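Local coordinates for transcriptional regulator, putative (Vibrio cholerae O1 biovar eltor str. N16961, PDB 3BJN), which probably acts as an IclR-family transcription factor that binds DNA and represses allantoin and glyoxylate utilization operons, here represented by its C-terminal domain, at residues Ile117-Met129 / Ile138-Lys151. Numbering follows the deposited sequence. Where two conformers were deposited one is given.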
loop_
_atom_site.group_PDB
_atom_site.type_symbol
_atom_site.label_atom_id
_atom_site.label_comp_id
_atom_site.label_asym_id
_atom_site.label_seq_id
_atom_site.Cartn_x
_atom_site.Cartn_y
_atom_site.Cartn_z
ATOM N N ILE A 117 -6.347 -0.059 -10.485
ATOM C CA ILE A 117 -5.156 -0.516 -11.208
ATOM C C ILE A 117 -5.464 -1.702 -12.130
ATOM O O ILE A 117 -5.200 -1.632 -13.328
ATOM C CB ILE A 117 -3.996 -0.828 -10.239
ATOM C CG1 ILE A 117 -3.601 0.457 -9.498
ATOM C CG2 ILE A 117 -2.768 -1.342 -11.005
ATOM C CD1 ILE A 117 -2.690 0.234 -8.322
ATOM N N ASP A 118 -6.044 -2.767 -11.552
ATOM C CA ASP A 118 -6.367 -3.996 -12.276
ATOM C C ASP A 118 -7.858 -4.223 -12.039
ATOM O O ASP A 118 -8.290 -4.275 -10.882
ATOM C CB ASP A 118 -5.586 -5.189 -11.674
ATOM C CG ASP A 118 -4.094 -5.046 -11.821
ATOM O OD1 ASP A 118 -3.645 -4.867 -12.975
ATOM O OD2 ASP A 118 -3.373 -5.152 -10.804
ATOM N N PRO A 119 -8.644 -4.375 -13.127
ATOM C CA PRO A 119 -10.070 -4.603 -12.968
ATOM C C PRO A 119 -10.323 -5.836 -12.109
ATOM O O PRO A 119 -9.703 -6.885 -12.331
ATOM C CB PRO A 119 -10.545 -4.865 -14.422
ATOM C CG PRO A 119 -9.591 -4.094 -15.258
ATOM C CD PRO A 119 -8.256 -4.328 -14.545
ATOM N N GLY A 120 -11.213 -5.715 -11.124
ATOM C CA GLY A 120 -11.603 -6.881 -10.313
ATOM C C GLY A 120 -10.681 -7.177 -9.142
ATOM O O GLY A 120 -10.919 -8.144 -8.417
ATOM N N VAL A 121 -9.640 -6.354 -8.982
ATOM C CA VAL A 121 -8.681 -6.507 -7.861
ATOM C C VAL A 121 -8.787 -5.277 -6.978
ATOM O O VAL A 121 -8.880 -4.137 -7.498
ATOM C CB VAL A 121 -7.221 -6.670 -8.366
ATOM C CG1 VAL A 121 -6.272 -7.033 -7.180
ATOM C CG2 VAL A 121 -7.114 -7.745 -9.437
ATOM N N SER A 122 -8.797 -5.519 -5.658
ATOM C CA SER A 122 -8.884 -4.441 -4.648
ATOM C C SER A 122 -7.565 -4.340 -3.893
ATOM O O SER A 122 -6.756 -5.296 -3.908
ATOM C CB SER A 122 -10.040 -4.739 -3.686
ATOM O OG SER A 122 -11.285 -4.702 -4.373
ATOM N N GLY A 123 -7.320 -3.193 -3.270
ATOM C CA GLY A 123 -6.176 -3.008 -2.390
ATOM C C GLY A 123 -6.591 -2.503 -1.026
ATOM O O GLY A 123 -7.517 -1.695 -0.912
ATOM N N ILE A 124 -5.900 -2.982 0.012
ATOM C CA ILE A 124 -6.091 -2.465 1.383
ATOM C C ILE A 124 -4.697 -2.221 1.946
ATOM O O ILE A 124 -3.851 -3.117 1.909
ATOM C CB ILE A 124 -6.910 -3.445 2.287
ATOM C CG1 ILE A 124 -8.344 -3.519 1.745
ATOM C CG2 ILE A 124 -6.905 -2.933 3.729
ATOM C CD1 ILE A 124 -9.265 -4.633 2.333
ATOM N N SER A 125 -4.421 -1.006 2.419
ATOM C CA SER A 125 -3.041 -0.658 2.766
ATOM C C SER A 125 -2.959 0.231 3.989
ATOM O O SER A 125 -3.869 1.023 4.257
ATOM C CB SER A 125 -2.329 0.021 1.591
ATOM O OG SER A 125 -2.556 -0.679 0.385
ATOM N N ALA A 126 -1.867 0.071 4.736
ATOM C CA ALA A 126 -1.624 0.904 5.914
ATOM C C ALA A 126 -0.174 1.381 5.923
ATOM O O ALA A 126 0.686 0.680 5.420
ATOM C CB ALA A 126 -1.967 0.130 7.198
ATOM N N PRO A 127 0.087 2.569 6.487
ATOM C CA PRO A 127 1.440 3.143 6.407
ATOM C C PRO A 127 2.386 2.500 7.416
ATOM O O PRO A 127 1.963 2.105 8.518
ATOM C CB PRO A 127 1.222 4.607 6.805
ATOM C CG PRO A 127 0.034 4.551 7.777
ATOM C CD PRO A 127 -0.843 3.454 7.248
ATOM N N VAL A 128 3.656 2.419 7.033
ATOM C CA VAL A 128 4.713 2.017 7.965
ATOM C C VAL A 128 5.476 3.287 8.256
ATOM O O VAL A 128 5.977 3.939 7.343
ATOM C CB VAL A 128 5.630 0.953 7.352
ATOM C CG1 VAL A 128 6.816 0.666 8.249
ATOM C CG2 VAL A 128 4.842 -0.333 7.085
HETATM N N MSE A 129 5.521 3.626 9.541
HETATM C CA MSE A 129 6.071 4.875 10.028
HETATM C C MSE A 129 7.281 4.602 10.905
HETATM O O MSE A 129 7.275 3.641 11.682
HETATM C CB MSE A 129 5.029 5.623 10.889
HETATM C CG MSE A 129 3.644 5.788 10.282
HETATM SE SE MSE A 129 3.728 7.104 8.847
HETATM C CE MSE A 129 4.222 8.739 9.829
ATOM N N ILE A 138 2.259 -1.383 4.048
ATOM C CA ILE A 138 1.930 -2.813 3.891
ATOM C C ILE A 138 0.606 -2.875 3.188
ATOM O O ILE A 138 -0.304 -2.103 3.516
ATOM C CB ILE A 138 1.787 -3.523 5.279
ATOM C CG1 ILE A 138 3.159 -3.620 5.966
ATOM C CG2 ILE A 138 1.071 -4.909 5.121
ATOM C CD1 ILE A 138 4.126 -4.609 5.311
ATOM N N SER A 139 0.472 -3.786 2.232
ATOM C CA SER A 139 -0.730 -3.866 1.423
ATOM C C SER A 139 -1.145 -5.311 1.193
ATOM O O SER A 139 -0.282 -6.188 1.109
ATOM C CB SER A 139 -0.469 -3.206 0.073
ATOM O OG SER A 139 -0.037 -1.856 0.232
ATOM N N VAL A 140 -2.450 -5.531 1.112
ATOM C CA VAL A 140 -2.996 -6.773 0.565
ATOM C C VAL A 140 -3.659 -6.405 -0.752
ATOM O O VAL A 140 -4.380 -5.388 -0.848
ATOM C CB VAL A 140 -3.993 -7.426 1.526
ATOM C CG1 VAL A 140 -4.958 -8.416 0.795
ATOM C CG2 VAL A 140 -3.215 -8.114 2.680
HETATM N N MSE A 141 -3.378 -7.215 -1.771
HETATM C CA MSE A 141 -3.977 -7.096 -3.113
HETATM C C MSE A 141 -4.760 -8.374 -3.322
HETATM O O MSE A 141 -4.188 -9.465 -3.230
HETATM C CB MSE A 141 -2.874 -6.987 -4.174
HETATM C CG MSE A 141 -2.052 -5.720 -4.078
HETATM SE SE MSE A 141 -0.555 -5.996 -2.835
HETATM C CE MSE A 141 0.850 -6.022 -4.189
ATOM N N ALA A 142 -6.065 -8.262 -3.575
ATOM C CA ALA A 142 -6.927 -9.419 -3.525
ATOM C C ALA A 142 -8.152 -9.205 -4.433
ATOM O O ALA A 142 -8.584 -8.064 -4.629
ATOM C CB ALA A 142 -7.376 -9.652 -2.081
ATOM N N PRO A 143 -8.703 -10.303 -4.994
ATOM C CA PRO A 143 -9.864 -10.179 -5.875
ATOM C C PRO A 143 -11.028 -9.541 -5.109
ATOM O O PRO A 143 -11.282 -9.907 -3.953
ATOM C CB PRO A 143 -10.207 -11.642 -6.242
ATOM C CG PRO A 143 -9.490 -12.481 -5.234
ATOM C CD PRO A 143 -8.288 -11.698 -4.775
ATOM N N ALA A 144 -11.746 -8.619 -5.746
ATOM C CA ALA A 144 -12.914 -8.042 -5.112
ATOM C C ALA A 144 -13.867 -9.145 -4.611
ATOM O O ALA A 144 -14.532 -8.968 -3.588
ATOM C CB ALA A 144 -13.618 -7.097 -6.076
ATOM N N HIS A 145 -13.908 -10.284 -5.312
ATOM C CA HIS A 145 -14.820 -11.401 -4.959
ATOM C C HIS A 145 -14.568 -11.839 -3.502
ATOM O O HIS A 145 -15.526 -12.129 -2.742
ATOM C CB HIS A 145 -14.617 -12.594 -5.904
ATOM C CG HIS A 145 -15.503 -13.745 -5.576
ATOM N ND1 HIS A 145 -16.852 -13.743 -5.860
ATOM C CD2 HIS A 145 -15.245 -14.921 -4.958
ATOM C CE1 HIS A 145 -17.383 -14.880 -5.442
ATOM N NE2 HIS A 145 -16.430 -15.603 -4.876
ATOM N N ARG A 146 -13.292 -11.878 -3.117
ATOM C CA ARG A 146 -12.925 -12.282 -1.754
ATOM C C ARG A 146 -12.896 -11.138 -0.759
ATOM O O ARG A 146 -13.193 -11.341 0.426
ATOM C CB ARG A 146 -11.594 -13.043 -1.740
ATOM C CG ARG A 146 -11.699 -14.346 -2.495
ATOM C CD ARG A 146 -10.629 -15.336 -2.112
ATOM N NE ARG A 146 -9.281 -14.860 -2.381
ATOM C CZ ARG A 146 -8.593 -15.141 -3.487
ATOM N NH1 ARG A 146 -7.357 -14.671 -3.617
ATOM N NH2 ARG A 146 -9.145 -15.862 -4.460
ATOM N N VAL A 147 -12.523 -9.944 -1.211
ATOM C CA VAL A 147 -12.479 -8.790 -0.309
ATOM C C VAL A 147 -13.874 -8.455 0.194
ATOM O O VAL A 147 -14.032 -8.088 1.361
ATOM C CB VAL A 147 -11.818 -7.559 -0.967
ATOM C CG1 VAL A 147 -11.907 -6.338 -0.043
ATOM C CG2 VAL A 147 -10.343 -7.876 -1.291
ATOM N N GLU A 148 -14.879 -8.617 -0.669
ATOM C CA GLU A 148 -16.271 -8.372 -0.288
ATOM C C GLU A 148 -16.747 -9.221 0.887
ATOM O O GLU A 148 -17.652 -8.820 1.618
ATOM C CB GLU A 148 -17.189 -8.563 -1.496
ATOM C CG GLU A 148 -17.051 -7.419 -2.459
ATOM C CD GLU A 148 -17.788 -7.634 -3.769
ATOM O OE1 GLU A 148 -18.565 -8.620 -3.896
ATOM O OE2 GLU A 148 -17.581 -6.797 -4.677
ATOM N N SER A 149 -16.126 -10.374 1.090
ATOM C CA SER A 149 -16.526 -11.271 2.166
ATOM C C SER A 149 -15.596 -11.140 3.378
ATOM O O SER A 149 -15.860 -11.758 4.441
ATOM C CB SER A 149 -16.454 -12.725 1.667
ATOM O OG SER A 149 -17.468 -12.969 0.693
ATOM N N ASN A 150 -14.511 -10.387 3.220
ATOM C CA ASN A 150 -13.431 -10.401 4.242
ATOM C C ASN A 150 -12.850 -9.027 4.527
ATOM O O ASN A 150 -11.697 -8.902 4.984
ATOM C CB ASN A 150 -12.298 -11.346 3.822
ATOM C CG ASN A 150 -12.731 -12.782 3.800
ATOM O OD1 ASN A 150 -12.810 -13.418 4.844
ATOM N ND2 ASN A 150 -13.057 -13.298 2.606
ATOM N N LYS A 151 -13.633 -7.982 4.257
ATOM C CA LYS A 151 -13.052 -6.636 4.294
ATOM C C LYS A 151 -12.500 -6.227 5.674
ATOM O O LYS A 151 -11.326 -5.795 5.782
ATOM C CB LYS A 151 -14.083 -5.629 3.777
ATOM C CG LYS A 151 -13.471 -4.281 3.518
ATOM C CD LYS A 151 -14.511 -3.324 2.957
ATOM C CE LYS A 151 -13.917 -1.946 2.812
ATOM N NZ LYS A 151 -15.003 -0.965 2.497
HETATM O O HOH W 1 -12.730 -10.388 -8.293
#
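Ile138, part-way along strand 133-143, exchanges two backbone bonds with Ala126. Its CG1 lies beside its own backbone N (chi1 -69°) and there meets Val128 CG2 at 3.9 Å, the two branches passing at a slant. Ser139 follows in a non-hydrogen-bonded pair with Ser125, and the hydroxyls of these two buried serines meet on the face of the sheet that helix 67-76 covers; in one of the two conformers of each, Ser139 OG lies 2.8 Å from Ser125 OG and both bond Ser69 OG of that helix. Val140 pairs with Ile124 through two further bonds, Val140 N to Ile124 O being 2.9 Å. The ladder illustrates how a beta hairpin supplies two inner strands of an antiparallel sheet, between strand 29-36 and the edge strand 111-114, here that of the GAF-like IclR C-terminal domain, with helix 144-163 packed over the face that carries Ile124, Ala126 and Val140. Met141, a selenomethionine, stands on the other face opposite Gly123, its side chain leading away to Phe56. At Ala142 the last reciprocal pair forms: its O receives Ser122 N at 2.8 Å, nearly straight at 174°. Pro143 occupies the N-cap position of helix 144-163, its O taking Arg146 N and Val147 N, and Ala144 N turns back to Gly120 O at 2.8 Å from above the carbonyl plane, while a water bridges that oxygen to His145 N. One turn on, Val147 splits its branches: CG2 lies 4.0 Å from Ser122 CB, and CG1, anti to the backbone N (chi1 175°), meets Ile124 CD1 tip to tip at 3.9 Å.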